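Local coordinates for HIT domain-containing protein (Leishmania major, PDB 3KSV), which is of unknown function but binds zinc and belongs to the HIT (histidine triad) family, whose members typically act on nucleotide phosphates, at the interface of chains A and B. Sequence-based numbering; all coordinates share one arbitrary frame. Chains: chain A/B, Uncharacterized protein.

The interface of chains A and B. Residues chain A 71-72, 75, 79; chain B 59, 64, 67.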
loop_
_atom_site.group_PDB
_atom_site.type_symbol
_atom_site.label_atom_id
_atom_site.label_comp_id
_atom_site.label_asym_id
_atom_site.label_seq_id
_atom_site.Cartn_x
_atom_site.Cartn_y
_atom_site.Cartn_z
ATOM N N GLY A 71 -2.072 4.017 -8.204
ATOM C CA GLY A 71 -0.697 3.497 -8.126
ATOM C C GLY A 71 0.346 4.537 -8.536
ATOM O O GLY A 71 1.399 4.667 -7.902
ATOM N N VAL A 72 0.058 5.266 -9.609
ATOM C CA VAL A 72 0.940 6.305 -10.110
ATOM C C VAL A 72 1.037 7.470 -9.123
ATOM O O VAL A 72 2.140 7.903 -8.814
ATOM C CB VAL A 72 0.480 6.827 -11.500
ATOM C CG1 VAL A 72 1.112 8.173 -11.813
ATOM C CG2 VAL A 72 0.817 5.805 -12.577
ATOM N N ALA A 75 3.146 6.435 -6.049
ATOM C CA ALA A 75 4.577 6.468 -6.360
ATOM C C ALA A 75 5.108 7.894 -6.371
ATOM O O ALA A 75 6.197 8.152 -5.883
ATOM C CB ALA A 75 4.856 5.782 -7.724
ATOM N N ARG A 79 7.826 9.829 -3.596
ATOM C CA ARG A 79 9.011 10.607 -3.937
ATOM C C ARG A 79 9.009 11.927 -3.141
ATOM O O ARG A 79 10.062 12.397 -2.680
ATOM C CB ARG A 79 9.053 10.883 -5.437
ATOM C CG ARG A 79 9.292 9.661 -6.313
ATOM C CD ARG A 79 8.840 9.970 -7.724
ATOM N NE ARG A 79 9.554 9.247 -8.765
ATOM C CZ ARG A 79 9.314 7.993 -9.126
ATOM N NH1 ARG A 79 8.388 7.233 -8.503
ATOM N NH2 ARG A 79 10.027 7.477 -10.114
ATOM N N LEU B 59 9.747 2.617 -3.025
ATOM C CA LEU B 59 8.655 2.925 -3.935
ATOM C C LEU B 59 8.960 4.146 -4.781
ATOM O O LEU B 59 8.542 4.215 -5.947
ATOM C CB LEU B 59 7.337 3.121 -3.162
ATOM C CG LEU B 59 6.072 3.215 -4.017
ATOM C CD1 LEU B 59 5.885 1.964 -4.863
ATOM C CD2 LEU B 59 4.818 3.469 -3.138
ATOM N N MET B 64 7.075 5.284 -13.375
ATOM C CA MET B 64 5.652 5.621 -13.422
ATOM C C MET B 64 4.814 4.546 -14.138
ATOM O O MET B 64 3.733 4.203 -13.686
ATOM C CB MET B 64 5.447 7.010 -14.061
ATOM C CG MET B 64 5.132 8.190 -13.090
ATOM S SD MET B 64 5.561 8.038 -11.325
ATOM N N ALA B 67 4.537 1.731 -11.858
ATOM C CA ALA B 67 3.625 2.090 -10.785
ATOM C C ALA B 67 2.180 1.844 -11.204
ATOM O O ALA B 67 1.386 1.315 -10.413
ATOM C CB ALA B 67 3.841 3.513 -10.368
#
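The backbone carbonyl oxygen O of B:Met64 lies against methyl CG2 of A:Val72 at 3.5 Å, a van der Waals approach in which the beta-branched valine offers a compact methyl to the neighbouring backbone. With CG1 of A:Val72 anti to its backbone N (chi1 162°), the other branch, CG2, stands anti to the carbonyl carbon and is the one turned towards B:Met64. Beside it the two helices come together through small side chains: CB of A:Ala75 packs against CB of B:Ala67, 3.6 Å away. The same B:Ala67 methyl also approaches backbone O of A:Gly71, at 3.7 Å. Glycine and alanine suit this place because they carry almost nothing between the backbones, which lets the helices approach closely; B:Ala67 thus settles among A:Gly71, A:Val72 and A:Ala75.

Farther along the helix, A:Arg79 stretches from CG to NE, long enough to bring its guanidinium past A:Ala75 to the other subunit. SD of B:Met64 sits above one face, about 4.0 Å from the plane and displaced towards the rim. Sulfur is polarisable and suits such a face, although the methionine side chain is incompletely modelled and its end is not seen. In the guanidinium plane, backbone O of A:Ala75, one turn earlier in the same helix, lies at the edge. B:Leu59 takes part through its backbone O, 4.0 Å from NH1 of A:Arg79, beyond hydrogen-bonding distance; it could at most ease the positive charge slightly.

The patch joins helix 64-82 of chain A to the start of its counterpart and to the 3-10 helix 59-61 of chain B. It forms part of a two-fold interface, plausibly that of the homodimer typical of HINT-like proteins; its centre lies about 14 Å from A:His108, the predicted nucleophile of the histidine triad.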